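Local structure of helicase of the snf2/rad54 family (Sulfolobus solfataricus, 1Z5Z) at residues Thr71-Lys74 and Leu75-Val79; Val187-Asp191 and Arg192-Pro196. The protein probably couples ATP hydrolysis to movement along double-stranded DNA, as a SWI2/SNF2-family ATPase, the construct here being its C-terminal domain. One frame throughout, in Å; residues are numbered along the deposited sequence.

Contact 1 (Thr71-Lys74 and Leu75-Val79)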
# COMPACT_ATOMS: atom_id res chain seq x y z
N THR A 71 5.83 -14.79 2.59
CA THR A 71 4.47 -14.80 2.05
C THR A 71 3.85 -13.41 2.24
O THR A 71 3.30 -12.86 1.31
CB THR A 71 3.59 -15.88 2.71
OG1 THR A 71 4.13 -17.17 2.41
CG2 THR A 71 2.15 -15.85 2.13
N LEU A 72 3.95 -12.84 3.43
CA LEU A 72 3.38 -11.51 3.70
C LEU A 72 3.84 -10.49 2.66
O LEU A 72 3.06 -9.69 2.13
CB LEU A 72 3.79 -11.06 5.09
CG LEU A 72 2.74 -11.28 6.18
CD1 LEU A 72 1.86 -12.49 5.84
CD2 LEU A 72 3.42 -11.40 7.51
N LEU A 73 5.12 -10.55 2.32
CA LEU A 73 5.68 -9.63 1.35
C LEU A 73 5.01 -9.81 -0.00
O LEU A 73 4.60 -8.83 -0.64
CB LEU A 73 7.19 -9.87 1.21
CG LEU A 73 7.92 -9.03 0.17
CD1 LEU A 73 7.73 -7.55 0.48
CD2 LEU A 73 9.43 -9.39 0.15
N LYS A 74 4.94 -11.05 -0.49
CA LYS A 74 4.33 -11.26 -1.78
C LYS A 74 2.85 -10.84 -1.83
O LYS A 74 2.40 -10.27 -2.82
CB LYS A 74 4.46 -12.71 -2.22
CG LYS A 74 5.82 -13.08 -2.83
CD LYS A 74 5.72 -14.54 -3.30
CE LYS A 74 6.93 -15.03 -4.05
NZ LYS A 74 6.81 -16.51 -4.21
N LEU A 75 2.10 -11.15 -0.78
CA LEU A 75 0.70 -10.77 -0.73
C LEU A 75 0.54 -9.23 -0.75
O LEU A 75 -0.35 -8.70 -1.41
CB LEU A 75 0.04 -11.33 0.53
CG LEU A 75 0.04 -12.86 0.70
CD1 LEU A 75 -0.51 -13.18 2.08
CD2 LEU A 75 -0.80 -13.54 -0.39
N LYS A 76 1.40 -8.51 -0.03
CA LYS A 76 1.31 -7.06 -0.02
C LYS A 76 1.59 -6.54 -1.39
O LYS A 76 0.99 -5.55 -1.82
CB LYS A 76 2.29 -6.46 0.97
CG LYS A 76 1.95 -6.66 2.45
CD LYS A 76 3.11 -6.03 3.25
CE LYS A 76 2.96 -6.15 4.75
NZ LYS A 76 4.24 -5.66 5.42
N GLN A 77 2.50 -7.19 -2.11
CA GLN A 77 2.80 -6.72 -3.45
C GLN A 77 1.67 -7.04 -4.43
O GLN A 77 1.36 -6.23 -5.28
CB GLN A 77 4.11 -7.31 -3.94
CG GLN A 77 5.33 -6.78 -3.18
CD GLN A 77 6.62 -7.50 -3.61
OE1 GLN A 77 7.48 -6.92 -4.26
NE2 GLN A 77 6.71 -8.79 -3.29
N ILE A 78 1.09 -8.22 -4.30
CA ILE A 78 0.01 -8.65 -5.18
C ILE A 78 -1.20 -7.73 -5.06
O ILE A 78 -1.79 -7.35 -6.08
CB ILE A 78 -0.41 -10.13 -4.84
CG1 ILE A 78 0.66 -11.12 -5.37
CG2 ILE A 78 -1.78 -10.45 -5.41
CD1 ILE A 78 0.34 -12.58 -5.02
N VAL A 79 -1.56 -7.33 -3.84
CA VAL A 79 -2.72 -6.45 -3.71
C VAL A 79 -2.48 -5.03 -4.20
O VAL A 79 -3.44 -4.24 -4.30
CB VAL A 79 -3.27 -6.40 -2.27
CG1 VAL A 79 -3.64 -7.85 -1.82
CG2 VAL A 79 -2.24 -5.77 -1.33
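Thr71 and Leu75, one helical turn apart in helix 61-78, lie side by side and point the same way, CG2 of Thr71 resting 3.8 Å from CD1 of Leu75. The threonine is turned with its methyl anti to the backbone N (chi1 -63° for OG1), which sets CG2 against the leucine and leaves OG1 beside its own backbone N, where it hydrogen-bonds Glu48 of helix 39-55. Leu75 swings CG back over the preceding turn, 3.3 Å from Thr71 O, the same carbonyl that accepts its amide hydrogen in a nearly linear hydrogen bond (N to O 3.0 Å, 172° at the hydrogen). With an alanine at Leu75, the Thr71 methyl would probably lose its neighbour and a gap would open toward Ile264 of helix 257-264.

Lys76 lays CG 3.2 Å from Leu72 O and then runs extended to a salt bridge with Asp249. On the next face Gln77 is likewise extended beyond CG, with its terminal amide turned so that NE2 makes a weak hydrogen bond of 3.4 Å to Leu73 O, which already accepts the backbone N of Gln77; two donors of one residue share this oxygen. The same NE2 sits 3.7 Å from CG of Leu73. One residue on, Ile78 N hydrogen-bonds Lys74 O at 2.8 Å. The chemistry thus divides round the helix: Thr71, Leu75 and Ile78 give methyl groups to the packing against helix 39-55, while Lys76 and Gln77 cover carbonyls with their aliphatic stems and spend their polar ends on Asp249 and on Leu73 O.

Contact 2 (Val187-Asp191 and Arg192-Pro196)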
# COMPACT_ATOMS: atom_id res chain seq x y z
N VAL A 187 -4.57 13.21 0.15
CA VAL A 187 -3.52 12.26 0.42
C VAL A 187 -4.12 10.88 0.20
O VAL A 187 -5.21 10.58 0.72
CB VAL A 187 -3.02 12.35 1.92
CG1 VAL A 187 -1.93 11.31 2.18
CG2 VAL A 187 -2.49 13.75 2.23
N ILE A 188 -3.43 10.06 -0.61
CA ILE A 188 -3.84 8.68 -0.84
C ILE A 188 -2.77 7.74 -0.24
O ILE A 188 -1.58 7.78 -0.66
CB ILE A 188 -3.93 8.35 -2.34
CG1 ILE A 188 -5.05 9.16 -2.99
CG2 ILE A 188 -4.17 6.83 -2.56
CD1 ILE A 188 -5.17 8.95 -4.52
N HIS A 189 -3.15 6.94 0.75
CA HIS A 189 -2.22 5.97 1.32
C HIS A 189 -2.48 4.68 0.53
O HIS A 189 -3.43 3.95 0.78
CB HIS A 189 -2.43 5.86 2.82
CG HIS A 189 -2.05 7.11 3.55
ND1 HIS A 189 -0.75 7.60 3.56
CD2 HIS A 189 -2.80 8.02 4.23
CE1 HIS A 189 -0.73 8.76 4.20
NE2 HIS A 189 -1.96 9.03 4.62
N PHE A 190 -1.65 4.45 -0.48
CA PHE A 190 -1.81 3.31 -1.38
C PHE A 190 -1.76 1.95 -0.70
O PHE A 190 -2.45 1.01 -1.11
CB PHE A 190 -0.77 3.39 -2.48
CG PHE A 190 -1.13 2.63 -3.71
CD1 PHE A 190 -1.94 3.21 -4.68
CD2 PHE A 190 -0.67 1.34 -3.90
CE1 PHE A 190 -2.28 2.53 -5.84
CE2 PHE A 190 -1.01 0.62 -5.06
CZ PHE A 190 -1.81 1.22 -6.04
N ASP A 191 -0.91 1.84 0.32
CA ASP A 191 -0.82 0.60 1.09
C ASP A 191 -0.37 1.01 2.50
O ASP A 191 -0.01 2.18 2.72
CB ASP A 191 0.15 -0.42 0.44
CG ASP A 191 1.47 0.19 0.07
OD1 ASP A 191 1.87 0.09 -1.11
OD2 ASP A 191 2.11 0.78 0.98
N ARG A 192 -0.40 0.07 3.43
CA ARG A 192 -0.09 0.34 4.82
C ARG A 192 1.39 0.51 5.08
O ARG A 192 2.02 -0.39 5.58
CB ARG A 192 -0.66 -0.78 5.71
CG ARG A 192 -1.12 -0.23 7.07
CD ARG A 192 -1.64 -1.27 8.04
NE ARG A 192 -2.47 -0.60 9.05
CZ ARG A 192 -3.78 -0.41 8.95
NH1 ARG A 192 -4.43 0.21 9.92
NH2 ARG A 192 -4.47 -0.86 7.90
N TRP A 193 1.94 1.68 4.75
CA TRP A 193 3.38 1.96 4.91
C TRP A 193 3.75 2.52 6.29
O TRP A 193 4.92 2.50 6.70
CB TRP A 193 3.82 3.01 3.89
CG TRP A 193 3.12 4.36 4.08
CD1 TRP A 193 1.93 4.75 3.53
CD2 TRP A 193 3.57 5.46 4.89
NE1 TRP A 193 1.61 6.00 3.95
CE2 TRP A 193 2.59 6.47 4.79
CE3 TRP A 193 4.70 5.69 5.71
CZ2 TRP A 193 2.70 7.71 5.45
CZ3 TRP A 193 4.81 6.91 6.38
CH2 TRP A 193 3.82 7.91 6.25
N TRP A 194 2.75 3.08 6.94
CA TRP A 194 2.94 3.77 8.20
C TRP A 194 3.09 2.96 9.47
O TRP A 194 2.75 1.77 9.56
CB TRP A 194 1.81 4.80 8.40
CG TRP A 194 0.49 4.19 8.73
CD1 TRP A 194 0.05 3.79 9.98
CD2 TRP A 194 -0.55 3.85 7.81
NE1 TRP A 194 -1.19 3.24 9.88
CE2 TRP A 194 -1.59 3.26 8.56
CE3 TRP A 194 -0.71 3.99 6.42
CZ2 TRP A 194 -2.77 2.81 7.97
CZ3 TRP A 194 -1.88 3.54 5.83
CH2 TRP A 194 -2.89 2.96 6.60
N ASN A 195 3.64 3.65 10.45
CA ASN A 195 3.88 3.06 11.75
C ASN A 195 2.57 2.92 12.51
O ASN A 195 1.92 3.93 12.81
CB ASN A 195 4.82 3.96 12.52
CG ASN A 195 5.17 3.38 13.84
OD1 ASN A 195 4.32 2.78 14.52
ND2 ASN A 195 6.43 3.55 14.24
N PRO A 196 2.17 1.69 12.87
CA PRO A 196 0.95 1.36 13.61
C PRO A 196 0.77 2.18 14.88
O PRO A 196 -0.29 2.76 15.13
CB PRO A 196 1.12 -0.12 13.94
CG PRO A 196 2.00 -0.61 12.88
CD PRO A 196 3.01 0.48 12.71
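The indole of Trp193 meets the His189 imidazole at its edge: ND1 lies in the indole plane and accepts the NE1 hydrogen over 2.9 Å, at 168°. Seen from the imidazole the donor is less well aligned, 32° out of the ring plane, and the two rings meet rim to rim, neither lying over the other. One face of Trp193 carries CB of Trp194, 3.9 Å above the plane. Trp194 in turn directs an edge toward the face of His189 in an offset edge-to-face pair, ring centroids 5.7 Å apart, and its CZ3 reaches CB of the histidine at 3.8 Å. On one face of Trp194 rests the aliphatic CG of Arg192, while CZ2 of the indole lies over the centre of the Arg192 guanidinium, 3.4 Å above that plane; Asp231 holds this group in a salt bridge.

Chi1 of 62° puts the Trp193 ring between its backbone N and carbonyl carbon, folded back toward the strand, with CD1 3.3 Å from Asp191 O. That oxygen also takes a weak hydrogen bond from Trp193 N, closing an inverse gamma turn centred on Arg192. The Asp191 carboxylate is hydrogen-bonded to Thr119 OG1 and Gln120 N, where strand 115-119 ends. Stacking of Trp193 on Phe118 extends the aromatic cluster, which ties the loop to the C-terminal end of strand 186-189 in the parallel sheet of a RecA-like helicase domain.

In the fold
Contact 1 is a partly buried length of helix 61-78, whereas contact 2 lies at the surface, although its Asp191 is buried, where strand 186-189 of the parallel sheet gives way to a loop. Their centres are 15 Å apart and their nearest atoms about 5 Å, without touching. The loop after strand 115-119 relates them: Gln120 meets Lys76 of contact 1 and both Asp191 and Trp193 of contact 2. In 71-79 the regular backbone bonds of a helix set the spacing and aliphatic groups fill in between helices; in 187-196 the strand ends at His189, and beyond it rings, an indole-to-imidazole hydrogen bond and a gamma turn hold the loop against the strand end.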